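Local coordinates for retinol dehydratase (Spodoptera frugiperda, PDB 1FMJ), which binds retinol and adenosine 3',5'-diphosphate in a sulfotransferase-type fold and dehydrates retinol, at residues A[50-55]-A[145-150]; A[57-62]-A[168-173]; A[103-108]-A[160-165]. All coordinates share one frame; numbering follows the deposited sequence.

In the fold
The three contacts run from the surface of the chain to its retinol pocket. Contact 3, centred about 8 Å from the centre of the chain, pairs the outermost strand 104-105 of the parallel sheet with strand 160-163 and supplies Y105, K162 and H164 to that pocket. Contacts 1 and 2 lie further out, about 17 and 18 Å from the chain centre; the side chains of P145 (contact 1) and M170 (contact 2) stay about 13 and 14 Å from the retinol. Both pack against contact 3: L150 of contact 1 sets CD2 3.4 Å from V161 CG2, while M170 SD of contact 2 lies 4.0 Å from L106 CD2. They also meet each other, L150 CD1 standing 3.7 Å from M59 SD.

Contact 1: A[50-55]-A[145-150]; sequences LKDAAN and PGSSLL
The carboxylate of D52 is held by two donors from S147, one for each oxygen. S147 OG gives its proton to D52 OD1 at 2.5 Å, and the backbone N of S147 reaches D52 OD2 at 3.1 Å with an N-H...O angle of 171°. Each carboxylate oxygen receives its donor on its syn lone pair, the one on the side of the other oxygen, and this double grip would fix the rotation of the carboxylate. CG of D52 stands anti to its backbone N (chi1 -165°), on a CB that already points toward the 145-150 segment. Serine suits its place because hydroxyl and amide of one residue can serve both oxygens. P145, just before the helix, lays CB 3.3 Å from D52 CG, and N55 adds a light touch, its CB 3.5 Å from S147 OG. D52 is buried and meets the first turn of helix 146-152, where the helix dipole would probably favour its negative charge. S148 OG donates to P145 O at 2.7 Å, a further bond within that turn. The contact thus fastens the beginning of helix 53-57 to the beginning of helix 146-152, whose L149 and L150 pack on I104 of strand 104-105.

Contact 2: A[57-62]-A[168-173]; sequences YNMPLR and SLMPPN
P171 and Y57 form the close part of this contact between the end of helix 53-57, with the loop after it, and the turn and loop 168-173. P171 CG sits 3.1 Å from Y57 O, and P171 CA approaches the same oxygen at 3.3 Å in a CA-H...O contact. The proline ring also meets M59, whose CG is 3.6 Å from P171 CG; the two side chains cross at about a right angle. From there the extended M59 chain carries its methyl, CE, to 4.2 Å from M170 SD, and L61 CD1 adds an apolar touch to P171 CB. Rigid proline and flexible methionine complement each other: the ring offers a fixed surface to which the long thioether chain can conform. On the inner side M59 and M170 are buried, and M59 and L61 also rest on F67 of strand 66-70.

Toward the surface the packing is looser. P172, an exposed residue, sets CD over one face of the Y57 ring as a CH-pi contact, 4.3 Å from the centroid and displaced toward the rim. Although CB of Y57 points away overall, CG stands anti to its backbone N (chi1 -166°), and the ring beyond it reaches the 168-173 segment. At the ring edge CE1 faces S168 O at 3.5 Å, while Y11 OH hydrogen-bonds to that same oxygen. No hydrogen bond joins the two segments, which implies that shape, proline and methionine surfaces and weak C-H contacts hold them together.

Contact 3: A[103-108]-A[160-165]; sequences YIYLDG and FVKTHL. With RTL (retinol), chain H.
K162 and Y105 are paired across two parallel strands at the sheet edge of the P-loop-containing sulfotransferase fold, and both line the retinol pocket. K162 NZ donates to retinol O1 at 2.9 Å, and H164 NE2 hydrogen-bonds to the same oxygen at 2.9 Å, so two residues grip the alcohol. Y105 OH also stands close, 3.2 Å from retinol C15.

The Y105 ring probably steadies the lysine. K162 CE lies over the ring centre in a CH-pi contact, and NZ stands over the same face, 4.2 Å from the centroid, as a cation-pi partner. The extended lysine chain suits this course. G108 CA lies over the centre of the opposite face, 3.4 Å above the plane, a closeness that suits glycine, which has no CB. Y105 OH and retinol O1 both lie in the plane of the H164 ring, at its edge, and H164 ND1 hydrogen-bonds to S70 O, so the ring is held at both nitrogens.

Further out, D107 OD1 accepts from H164 N at 3.0 Å and from T163 OG1, which comes from above the carboxylate plane; both approach from the same face. Aspartate suits this spot because one oxygen can take both donors, holding the backbone that carries the histidine. T163 OG1 also accepts from L165 N in an ST turn. I104 N to F160 O, K162 N to I104 O and L106 N to K162 O join the strands. At the far end F160 turns its ring edge toward the face of Y103, whose OH bonds to Q80 O, and F160 CB sits 3.5 Å from the Y103 centroid, 16° off the ring normal.

Contact 1: A[50-55]-A[145-150]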
ATOM      1  N   LEU A  50      -0.594  17.107  -2.297  1.00 24.90           N
ATOM      2  CA  LEU A  50      -0.598  18.170  -3.293  1.00 25.20           C
ATOM      3  C   LEU A  50       0.698  18.960  -3.459  1.00 26.64           C
ATOM      4  O   LEU A  50       0.931  19.541  -4.515  1.00 27.83           O
ATOM      5  CB  LEU A  50      -1.757  19.134  -3.010  1.00 25.38           C
ATOM      6  CG  LEU A  50      -3.178  18.556  -3.061  1.00 25.42           C
ATOM      7  CD1 LEU A  50      -4.173  19.589  -2.551  1.00 26.25           C
ATOM      8  CD2 LEU A  50      -3.527  18.143  -4.479  1.00 23.30           C
ATOM      9  N   LYS A  51       1.542  19.005  -2.433  1.00 27.09           N
ATOM     10  CA  LYS A  51       2.796  19.746  -2.554  1.00 27.55           C
ATOM     11  C   LYS A  51       3.827  19.000  -3.414  1.00 26.88           C
ATOM     12  O   LYS A  51       4.810  19.585  -3.864  1.00 26.60           O
ATOM     13  CB  LYS A  51       3.377  20.037  -1.162  1.00 28.31           C
ATOM     14  CG  LYS A  51       3.709  18.792  -0.352  1.00 31.01           C
ATOM     15  CD  LYS A  51       4.089  19.105   1.094  1.00 32.37           C
ATOM     16  CE  LYS A  51       4.442  17.817   1.842  1.00 33.23           C
ATOM     17  NZ  LYS A  51       4.727  18.026   3.288  1.00 34.06           N
ATOM     18  N   ASP A  52       3.592  17.714  -3.667  1.00 27.60           N
ATOM     19  CA  ASP A  52       4.539  16.917  -4.450  1.00 26.37           C
ATOM     20  C   ASP A  52       3.893  16.176  -5.627  1.00 26.43           C
ATOM     21  O   ASP A  52       4.562  15.413  -6.328  1.00 27.44           O
ATOM     22  CB  ASP A  52       5.234  15.927  -3.506  1.00 26.11           C
ATOM     23  CG  ASP A  52       6.486  15.302  -4.106  1.00 26.47           C
ATOM     24  OD1 ASP A  52       7.282  16.028  -4.728  1.00 27.06           O
ATOM     25  OD2 ASP A  52       6.692  14.084  -3.931  1.00 27.44           O
ATOM     26  N   ALA A  53       2.604  16.408  -5.860  1.00 25.91           N
ATOM     27  CA  ALA A  53       1.888  15.723  -6.944  1.00 25.71           C
ATOM     28  C   ALA A  53       2.475  15.939  -8.341  1.00 25.19           C
ATOM     29  O   ALA A  53       2.660  14.987  -9.097  1.00 24.74           O
ATOM     30  CB  ALA A  53       0.414  16.122  -6.931  1.00 24.58           C
ATOM     31  N   ALA A  54       2.766  17.190  -8.684  1.00 26.03           N
ATOM     32  CA  ALA A  54       3.336  17.506  -9.994  1.00 26.00           C
ATOM     33  C   ALA A  54       4.729  16.888 -10.159  1.00 26.72           C
ATOM     34  O   ALA A  54       5.051  16.330 -11.213  1.00 25.36           O
ATOM     35  CB  ALA A  54       3.409  19.004 -10.170  1.00 27.24           C
ATOM     36  N   ASN A  55       5.546  16.990  -9.115  1.00 27.04           N
ATOM     37  CA  ASN A  55       6.893  16.428  -9.141  1.00 27.67           C
ATOM     38  C   ASN A  55       6.849  14.924  -9.373  1.00 27.10           C
ATOM     39  O   ASN A  55       7.651  14.378 -10.132  1.00 27.16           O
ATOM     40  CB  ASN A  55       7.613  16.705  -7.823  1.00 29.58           C
ATOM     41  CG  ASN A  55       8.130  18.122  -7.729  1.00 29.99           C
ATOM     42  OD1 ASN A  55       8.673  18.519  -6.706  1.00 32.32           O
ATOM     43  ND2 ASN A  55       7.965  18.890  -8.795  1.00 30.77           N
ATOM     44  N   PRO A 145       9.205  15.055   0.674  1.00 24.19           N
ATOM     45  CA  PRO A 145       8.397  14.564  -0.448  1.00 23.97           C
ATOM     46  C   PRO A 145       8.987  13.272  -1.023  1.00 23.32           C
ATOM     47  O   PRO A 145      10.207  13.085  -1.037  1.00 21.92           O
ATOM     48  CB  PRO A 145       8.451  15.718  -1.438  1.00 24.22           C
ATOM     49  CG  PRO A 145       8.515  16.925  -0.519  1.00 25.60           C
ATOM     50  CD  PRO A 145       9.526  16.483   0.514  1.00 24.36           C
ATOM     51  N   GLY A 146       8.119  12.380  -1.489  1.00 23.77           N
ATOM     52  CA  GLY A 146       8.585  11.124  -2.046  1.00 23.56           C
ATOM     53  C   GLY A 146       9.537  11.291  -3.216  1.00 23.67           C
ATOM     54  O   GLY A 146      10.526  10.558  -3.332  1.00 23.40           O
ATOM     55  N   SER A 147       9.247  12.259  -4.083  1.00 23.27           N
ATOM     56  CA  SER A 147      10.079  12.494  -5.252  1.00 23.43           C
ATOM     57  C   SER A 147      11.516  12.855  -4.889  1.00 23.01           C
ATOM     58  O   SER A 147      12.452  12.429  -5.563  1.00 22.28           O
ATOM     59  CB  SER A 147       9.471  13.593  -6.128  1.00 23.06           C
ATOM     60  OG  SER A 147       9.406  14.821  -5.433  1.00 25.12           O
ATOM     61  N   SER A 148      11.702  13.637  -3.832  1.00 23.58           N
ATOM     62  CA  SER A 148      13.058  14.007  -3.444  1.00 24.31           C
ATOM     63  C   SER A 148      13.821  12.794  -2.931  1.00 24.07           C
ATOM     64  O   SER A 148      15.036  12.706  -3.094  1.00 22.99           O
ATOM     65  CB  SER A 148      13.044  15.122  -2.390  1.00 25.64           C
ATOM     66  OG  SER A 148      12.368  14.734  -1.209  1.00 29.32           O
ATOM     67  N   LEU A 149      13.109  11.846  -2.322  1.00 24.78           N
ATOM     68  CA  LEU A 149      13.761  10.643  -1.806  1.00 25.46           C
ATOM     69  C   LEU A 149      14.336   9.843  -2.975  1.00 25.56           C
ATOM     70  O   LEU A 149      15.495   9.448  -2.950  1.00 26.20           O
ATOM     71  CB  LEU A 149      12.769   9.775  -1.024  1.00 25.57           C
ATOM     72  CG  LEU A 149      12.125  10.319   0.258  1.00 25.78           C
ATOM     73  CD1 LEU A 149      11.026   9.362   0.697  1.00 25.90           C
ATOM     74  CD2 LEU A 149      13.159  10.476   1.358  1.00 25.35           C
ATOM     75  N   LEU A 150      13.524   9.611  -4.001  1.00 25.84           N
ATOM     76  CA  LEU A 150      13.977   8.867  -5.175  1.00 25.19           C
ATOM     77  C   LEU A 150      15.134   9.584  -5.863  1.00 24.35           C
ATOM     78  O   LEU A 150      16.171   8.985  -6.138  1.00 23.97           O
ATOM     79  CB  LEU A 150      12.840   8.712  -6.195  1.00 27.40           C
ATOM     80  CG  LEU A 150      11.593   7.895  -5.862  1.00 28.59           C
ATOM     81  CD1 LEU A 150      10.715   7.815  -7.109  1.00 28.81           C
ATOM     82  CD2 LEU A 150      11.983   6.496  -5.413  1.00 29.16           C
TER

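Contact 2: A[57-62]-A[168-173]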
ATOM      1  N   TYR A  57       4.471  13.364 -10.834  1.00 25.03           N
ATOM      2  CA  TYR A  57       3.922  13.156 -12.165  1.00 25.93           C
ATOM      3  C   TYR A  57       5.057  13.285 -13.179  1.00 25.96           C
ATOM      4  O   TYR A  57       5.026  12.686 -14.253  1.00 24.34           O
ATOM      5  CB  TYR A  57       2.852  14.214 -12.447  1.00 27.51           C
ATOM      6  CG  TYR A  57       1.972  13.915 -13.637  1.00 29.65           C
ATOM      7  CD1 TYR A  57       1.109  12.817 -13.633  1.00 29.62           C
ATOM      8  CD2 TYR A  57       2.002  14.729 -14.771  1.00 30.10           C
ATOM      9  CE1 TYR A  57       0.296  12.537 -14.731  1.00 31.40           C
ATOM     10  CE2 TYR A  57       1.196  14.456 -15.874  1.00 31.65           C
ATOM     11  CZ  TYR A  57       0.344  13.361 -15.846  1.00 31.96           C
ATOM     12  OH  TYR A  57      -0.451  13.090 -16.934  1.00 32.47           O
ATOM     13  N   ASN A  58       6.071  14.059 -12.817  1.00 26.38           N
ATOM     14  CA  ASN A  58       7.206  14.283 -13.699  1.00 27.34           C
ATOM     15  C   ASN A  58       8.506  13.657 -13.204  1.00 26.36           C
ATOM     16  O   ASN A  58       9.566  13.951 -13.739  1.00 26.11           O
ATOM     17  CB  ASN A  58       7.412  15.789 -13.883  1.00 28.82           C
ATOM     18  CG  ASN A  58       6.298  16.432 -14.680  1.00 30.78           C
ATOM     19  OD1 ASN A  58       6.257  16.321 -15.910  1.00 31.36           O
ATOM     20  ND2 ASN A  58       5.370  17.092 -13.984  1.00 31.36           N
ATOM     21  N   MET A  59       8.433  12.796 -12.193  1.00 25.81           N
ATOM     22  CA  MET A  59       9.648  12.191 -11.661  1.00 24.23           C
ATOM     23  C   MET A  59      10.532  11.497 -12.696  1.00 22.66           C
ATOM     24  O   MET A  59      10.080  10.658 -13.476  1.00 22.06           O
ATOM     25  CB  MET A  59       9.323  11.221 -10.514  1.00 24.38           C
ATOM     26  CG  MET A  59       8.375  10.078 -10.858  1.00 26.32           C
ATOM     27  SD  MET A  59       8.091   8.951  -9.436  1.00 27.06           S
ATOM     28  CE  MET A  59       7.295   7.564 -10.251  1.00 25.10           C
ATOM     29  N   PRO A  60      11.815  11.868 -12.737  1.00 21.76           N
ATOM     30  CA  PRO A  60      12.706  11.225 -13.704  1.00 22.27           C
ATOM     31  C   PRO A  60      12.832   9.746 -13.356  1.00 21.30           C
ATOM     32  O   PRO A  60      13.014   9.391 -12.184  1.00 21.22           O
ATOM     33  CB  PRO A  60      14.019  11.979 -13.517  1.00 22.31           C
ATOM     34  CG  PRO A  60      13.552  13.342 -13.119  1.00 22.18           C
ATOM     35  CD  PRO A  60      12.464  13.032 -12.118  1.00 23.01           C
ATOM     36  N   LEU A  61      12.722   8.891 -14.365  1.00 21.12           N
ATOM     37  CA  LEU A  61      12.818   7.455 -14.149  1.00 22.12           C
ATOM     38  C   LEU A  61      14.047   6.846 -14.813  1.00 23.04           C
ATOM     39  O   LEU A  61      14.590   7.397 -15.774  1.00 21.89           O
ATOM     40  CB  LEU A  61      11.545   6.768 -14.649  1.00 22.56           C
ATOM     41  CG  LEU A  61      10.272   7.246 -13.930  1.00 23.01           C
ATOM     42  CD1 LEU A  61       9.072   6.521 -14.496  1.00 23.04           C
ATOM     43  CD2 LEU A  61      10.383   6.986 -12.427  1.00 21.06           C
ATOM     44  N   ARG A  62      14.467   5.698 -14.286  1.00 22.89           N
ATOM     45  CA  ARG A  62      15.641   4.988 -14.764  1.00 23.91           C
ATOM     46  C   ARG A  62      15.291   3.560 -15.163  1.00 24.44           C
ATOM     47  O   ARG A  62      14.422   2.939 -14.554  1.00 24.14           O
ATOM     48  CB  ARG A  62      16.690   4.971 -13.660  1.00 24.88           C
ATOM     49  CG  ARG A  62      16.887   6.340 -13.020  1.00 26.16           C
ATOM     50  CD  ARG A  62      17.846   6.280 -11.843  1.00 26.82           C
ATOM     51  NE  ARG A  62      18.061   7.596 -11.252  1.00 25.27           N
ATOM     52  CZ  ARG A  62      18.670   7.803 -10.089  1.00 25.87           C
ATOM     53  NH1 ARG A  62      19.130   6.782  -9.386  1.00 23.54           N
ATOM     54  NH2 ARG A  62      18.810   9.035  -9.622  1.00 27.12           N
ATOM     55  N   SER A 168      -2.286   6.707 -12.976  1.00 22.66           N
ATOM     56  CA  SER A 168      -2.602   8.039 -13.494  1.00 22.67           C
ATOM     57  C   SER A 168      -1.959   9.214 -12.757  1.00 23.17           C
ATOM     58  O   SER A 168      -1.934  10.336 -13.275  1.00 22.18           O
ATOM     59  CB  SER A 168      -4.118   8.236 -13.549  1.00 23.34           C
ATOM     60  OG  SER A 168      -4.685   8.167 -12.263  1.00 22.96           O
ATOM     61  N   LEU A 169      -1.447   8.975 -11.552  1.00 23.20           N
ATOM     62  CA  LEU A 169      -0.794  10.044 -10.802  1.00 22.86           C
ATOM     63  C   LEU A 169       0.716   9.972 -10.994  1.00 22.69           C
ATOM     64  O   LEU A 169       1.461  10.829 -10.529  1.00 23.12           O
ATOM     65  CB  LEU A 169      -1.141   9.954  -9.311  1.00 22.79           C
ATOM     66  CG  LEU A 169      -2.637  10.126  -9.026  1.00 23.00           C
ATOM     67  CD1 LEU A 169      -2.899  10.148  -7.527  1.00 21.88           C
ATOM     68  CD2 LEU A 169      -3.115  11.423  -9.678  1.00 23.41           C
ATOM     69  N   MET A 170       1.172   8.935 -11.679  1.00 23.95           N
ATOM     70  CA  MET A 170       2.598   8.787 -11.925  1.00 24.04           C
ATOM     71  C   MET A 170       2.849   9.053 -13.402  1.00 25.93           C
ATOM     72  O   MET A 170       1.908   9.096 -14.194  1.00 25.18           O
ATOM     73  CB  MET A 170       3.068   7.391 -11.504  1.00 22.24           C
ATOM     74  CG  MET A 170       2.963   7.176  -9.988  1.00 19.61           C
ATOM     75  SD  MET A 170       3.689   5.643  -9.367  1.00 18.42           S
ATOM     76  CE  MET A 170       2.655   4.418 -10.178  1.00 19.61           C
ATOM     77  N   PRO A 171       4.119   9.253 -13.788  1.00 27.08           N
ATOM     78  CA  PRO A 171       4.483   9.528 -15.179  1.00 28.43           C
ATOM     79  C   PRO A 171       3.825   8.637 -16.215  1.00 28.87           C
ATOM     80  O   PRO A 171       3.947   7.413 -16.163  1.00 28.90           O
ATOM     81  CB  PRO A 171       6.002   9.371 -15.173  1.00 28.22           C
ATOM     82  CG  PRO A 171       6.368   9.882 -13.824  1.00 28.09           C
ATOM     83  CD  PRO A 171       5.319   9.233 -12.932  1.00 28.38           C
ATOM     84  N   PRO A 172       3.090   9.242 -17.164  1.00 29.80           N
ATOM     85  CA  PRO A 172       2.457   8.407 -18.183  1.00 30.01           C
ATOM     86  C   PRO A 172       3.603   7.792 -18.966  1.00 30.44           C
ATOM     87  O   PRO A 172       4.657   8.413 -19.129  1.00 31.32           O
ATOM     88  CB  PRO A 172       1.643   9.411 -18.999  1.00 31.12           C
ATOM     89  CG  PRO A 172       2.398  10.692 -18.826  1.00 30.42           C
ATOM     90  CD  PRO A 172       2.766  10.664 -17.368  1.00 29.98           C
ATOM     91  N   ASN A 173       3.414   6.570 -19.432  1.00 30.10           N
ATOM     92  CA  ASN A 173       4.465   5.889 -20.170  1.00 29.96           C
ATOM     93  C   ASN A 173       5.636   5.538 -19.243  1.00 29.13           C
ATOM     94  O   ASN A 173       6.729   5.213 -19.714  1.00 28.77           O
ATOM     95  CB  ASN A 173       4.968   6.768 -21.318  1.00 31.33           C
ATOM     96  CG  ASN A 173       3.848   7.235 -22.220  1.00 32.26           C
ATOM     97  OD1 ASN A 173       3.111   6.426 -22.781  1.00 32.48           O
ATOM     98  ND2 ASN A 173       3.715   8.548 -22.365  1.00 33.26           N
TER

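Contact 3: A[103-108]-A[160-165]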
ATOM      1  N   TYR A 103      13.570  -0.092   0.276  1.00 18.21           N
ATOM      2  CA  TYR A 103      12.594   0.499  -0.633  1.00 17.84           C
ATOM      3  C   TYR A 103      12.263   1.931  -0.231  1.00 17.63           C
ATOM      4  O   TYR A 103      12.267   2.273   0.948  1.00 15.82           O
ATOM      5  CB  TYR A 103      11.279  -0.292  -0.609  1.00 17.56           C
ATOM      6  CG  TYR A 103      11.252  -1.542  -1.455  1.00 15.31           C
ATOM      7  CD1 TYR A 103      11.845  -2.723  -1.022  1.00 15.52           C
ATOM      8  CD2 TYR A 103      10.599  -1.546  -2.683  1.00 17.07           C
ATOM      9  CE1 TYR A 103      11.783  -3.879  -1.791  1.00 13.36           C
ATOM     10  CE2 TYR A 103      10.532  -2.696  -3.462  1.00 14.37           C
ATOM     11  CZ  TYR A 103      11.126  -3.854  -3.008  1.00 13.27           C
ATOM     12  OH  TYR A 103      11.039  -4.981  -3.777  1.00 12.62           O
ATOM     13  N   ILE A 104      11.982   2.768  -1.220  1.00 17.99           N
ATOM     14  CA  ILE A 104      11.571   4.130  -0.940  1.00 18.19           C
ATOM     15  C   ILE A 104      10.065   4.064  -1.085  1.00 18.15           C
ATOM     16  O   ILE A 104       9.546   3.556  -2.081  1.00 17.54           O
ATOM     17  CB  ILE A 104      12.113   5.143  -1.958  1.00 21.18           C
ATOM     18  CG1 ILE A 104      13.619   5.318  -1.763  1.00 21.17           C
ATOM     19  CG2 ILE A 104      11.376   6.491  -1.793  1.00 19.98           C
ATOM     20  CD1 ILE A 104      14.253   6.262  -2.750  1.00 21.86           C
ATOM     21  N   TYR A 105       9.370   4.543  -0.068  1.00 17.12           N
ATOM     22  CA  TYR A 105       7.924   4.551  -0.065  1.00 17.91           C
ATOM     23  C   TYR A 105       7.561   5.883  -0.704  1.00 16.65           C
ATOM     24  O   TYR A 105       7.565   6.911  -0.045  1.00 16.57           O
ATOM     25  CB  TYR A 105       7.432   4.467   1.381  1.00 18.30           C
ATOM     26  CG  TYR A 105       5.946   4.276   1.547  1.00 18.34           C
ATOM     27  CD1 TYR A 105       5.401   4.100   2.814  1.00 18.88           C
ATOM     28  CD2 TYR A 105       5.084   4.296   0.454  1.00 17.99           C
ATOM     29  CE1 TYR A 105       4.034   3.951   3.000  1.00 18.49           C
ATOM     30  CE2 TYR A 105       3.714   4.151   0.623  1.00 18.55           C
ATOM     31  CZ  TYR A 105       3.196   3.979   1.905  1.00 18.35           C
ATOM     32  OH  TYR A 105       1.841   3.843   2.098  1.00 16.83           O
ATOM     33  N   LEU A 106       7.269   5.845  -2.002  1.00 16.63           N
ATOM     34  CA  LEU A 106       6.940   7.040  -2.770  1.00 16.03           C
ATOM     35  C   LEU A 106       5.860   7.938  -2.166  1.00 17.11           C
ATOM     36  O   LEU A 106       6.061   9.152  -2.025  1.00 17.87           O
ATOM     37  CB  LEU A 106       6.547   6.631  -4.196  1.00 17.26           C
ATOM     38  CG  LEU A 106       6.356   7.767  -5.210  1.00 16.39           C
ATOM     39  CD1 LEU A 106       7.585   8.664  -5.217  1.00 15.73           C
ATOM     40  CD2 LEU A 106       6.110   7.179  -6.595  1.00 15.26           C
ATOM     41  N   ASP A 107       4.719   7.354  -1.806  1.00 15.71           N
ATOM     42  CA  ASP A 107       3.632   8.139  -1.239  1.00 15.75           C
ATOM     43  C   ASP A 107       3.506   8.099   0.288  1.00 15.59           C
ATOM     44  O   ASP A 107       2.512   8.555   0.842  1.00 16.04           O
ATOM     45  CB  ASP A 107       2.296   7.749  -1.904  1.00 13.91           C
ATOM     46  CG  ASP A 107       2.062   6.243  -1.954  1.00 15.09           C
ATOM     47  OD1 ASP A 107       2.960   5.495  -2.393  1.00 13.94           O
ATOM     48  OD2 ASP A 107       0.954   5.807  -1.577  1.00 14.94           O
ATOM     49  N   GLY A 108       4.517   7.569   0.970  1.00 15.99           N
ATOM     50  CA  GLY A 108       4.458   7.507   2.422  1.00 16.78           C
ATOM     51  C   GLY A 108       4.356   8.861   3.121  1.00 17.22           C
ATOM     52  O   GLY A 108       3.629   9.026   4.104  1.00 17.39           O
ATOM     53  N   PHE A 160      14.463   0.671  -5.636  1.00 17.44           N
ATOM     54  CA  PHE A 160      13.293  -0.163  -5.422  1.00 17.21           C
ATOM     55  C   PHE A 160      12.242   0.785  -4.857  1.00 15.74           C
ATOM     56  O   PHE A 160      12.439   1.378  -3.798  1.00 15.71           O
ATOM     57  CB  PHE A 160      13.589  -1.287  -4.424  1.00 17.86           C
ATOM     58  CG  PHE A 160      14.469  -2.374  -4.979  1.00 18.75           C
ATOM     59  CD1 PHE A 160      15.858  -2.249  -4.952  1.00 18.83           C
ATOM     60  CD2 PHE A 160      13.909  -3.509  -5.562  1.00 17.89           C
ATOM     61  CE1 PHE A 160      16.672  -3.239  -5.500  1.00 19.72           C
ATOM     62  CE2 PHE A 160      14.712  -4.509  -6.115  1.00 18.66           C
ATOM     63  CZ  PHE A 160      16.097  -4.377  -6.086  1.00 18.66           C
ATOM     64  N   VAL A 161      11.140   0.943  -5.580  1.00 15.41           N
ATOM     65  CA  VAL A 161      10.087   1.853  -5.160  1.00 15.05           C
ATOM     66  C   VAL A 161       8.796   1.156  -4.781  1.00 15.52           C
ATOM     67  O   VAL A 161       8.280   0.322  -5.535  1.00 14.44           O
ATOM     68  CB  VAL A 161       9.755   2.867  -6.277  1.00 15.71           C
ATOM     69  CG1 VAL A 161       8.746   3.891  -5.759  1.00 15.22           C
ATOM     70  CG2 VAL A 161      11.023   3.543  -6.768  1.00 16.19           C
ATOM     71  N   LYS A 162       8.279   1.508  -3.608  1.00 14.66           N
ATOM     72  CA  LYS A 162       7.018   0.963  -3.127  1.00 15.93           C
ATOM     73  C   LYS A 162       6.006   2.083  -3.270  1.00 15.82           C
ATOM     74  O   LYS A 162       6.303   3.227  -2.931  1.00 15.86           O
ATOM     75  CB  LYS A 162       7.127   0.579  -1.652  1.00 17.45           C
ATOM     76  CG  LYS A 162       5.787   0.459  -0.943  1.00 19.05           C
ATOM     77  CD  LYS A 162       5.980   0.281   0.551  1.00 18.04           C
ATOM     78  CE  LYS A 162       4.662   0.298   1.282  1.00 19.17           C
ATOM     79  NZ  LYS A 162       4.849   0.093   2.734  1.00 20.23           N
ATOM     80  N   THR A 163       4.818   1.782  -3.778  1.00 14.96           N
ATOM     81  CA  THR A 163       3.823   2.834  -3.911  1.00 15.29           C
ATOM     82  C   THR A 163       2.402   2.309  -3.938  1.00 15.43           C
ATOM     83  O   THR A 163       2.146   1.175  -4.356  1.00 15.23           O
ATOM     84  CB  THR A 163       4.047   3.688  -5.200  1.00 14.91           C
ATOM     85  OG1 THR A 163       3.157   4.814  -5.183  1.00 15.18           O
ATOM     86  CG2 THR A 163       3.752   2.875  -6.447  1.00 15.23           C
ATOM     87  N   HIS A 164       1.482   3.143  -3.471  1.00 14.85           N
ATOM     88  CA  HIS A 164       0.074   2.808  -3.490  1.00 15.99           C
ATOM     89  C   HIS A 164      -0.595   3.822  -4.417  1.00 16.62           C
ATOM     90  O   HIS A 164      -1.805   3.984  -4.415  1.00 17.30           O
ATOM     91  CB  HIS A 164      -0.526   2.865  -2.077  1.00 13.55           C
ATOM     92  CG  HIS A 164       0.097   1.892  -1.121  1.00 16.26           C
ATOM     93  ND1 HIS A 164       0.236   0.551  -1.411  1.00 16.36           N
ATOM     94  CD2 HIS A 164       0.627   2.066   0.113  1.00 17.17           C
ATOM     95  CE1 HIS A 164       0.827  -0.059  -0.397  1.00 17.99           C
ATOM     96  NE2 HIS A 164       1.074   0.837   0.541  1.00 17.35           N
ATOM     97  N   LEU A 165       0.204   4.517  -5.221  1.00 17.21           N
ATOM     98  CA  LEU A 165      -0.386   5.485  -6.137  1.00 18.10           C
ATOM     99  C   LEU A 165      -0.849   4.810  -7.419  1.00 17.69           C
ATOM    100  O   LEU A 165      -0.149   3.960  -7.971  1.00 15.71           O
ATOM    101  CB  LEU A 165       0.610   6.600  -6.481  1.00 18.04           C
ATOM    102  CG  LEU A 165       0.915   7.587  -5.345  1.00 19.04           C
ATOM    103  CD1 LEU A 165       1.918   8.622  -5.807  1.00 19.14           C
ATOM    104  CD2 LEU A 165      -0.369   8.251  -4.887  1.00 18.32           C
TER
HETATM  105  C1  RTL H 401       1.603   8.319  12.256  1.00 47.83           C
HETATM  106  C2  RTL H 401       1.056   9.730  12.645  1.00 47.44           C
HETATM  107  C3  RTL H 401       1.965  10.867  12.195  1.00 47.74           C
HETATM  108  C4  RTL H 401       3.320  10.925  11.494  1.00 47.50           C
HETATM  109  C5  RTL H 401       3.698   9.469  11.211  1.00 47.50           C
HETATM  110  C6  RTL H 401       2.991   8.294  11.512  1.00 47.80           C
HETATM  111  C7  RTL H 401       3.487   6.938  11.156  1.00 48.42           C
HETATM  112  C8  RTL H 401       3.338   6.365   9.926  1.00 49.41           C
HETATM  113  C9  RTL H 401       3.823   5.026   9.565  1.00 49.90           C
HETATM  114  C10 RTL H 401       3.592   4.589   8.274  1.00 49.81           C
HETATM  115  C11 RTL H 401       3.950   3.312   7.619  1.00 48.76           C
HETATM  116  C12 RTL H 401       2.882   2.775   6.938  1.00 47.39           C
HETATM  117  C13 RTL H 401       2.644   1.563   6.127  1.00 46.03           C
HETATM  118  C14 RTL H 401       1.557   1.062   5.468  1.00 44.29           C
HETATM  119  C15 RTL H 401       1.385   1.375   4.039  1.00 42.65           C
HETATM  120  O1  RTL H 401       2.013   0.469   3.235  1.00 40.72           O
HETATM  121  C16 RTL H 401       0.424   7.804  11.406  1.00 47.39           C
HETATM  122  C17 RTL H 401       1.588   7.574  13.601  1.00 47.78           C
HETATM  123  C18 RTL H 401       5.072   9.427  10.524  1.00 47.47           C
HETATM  124  C19 RTL H 401       4.557   4.168  10.614  1.00 50.05           C
HETATM  125  C20 RTL H 401       3.972   0.788   6.101  1.00 45.97           C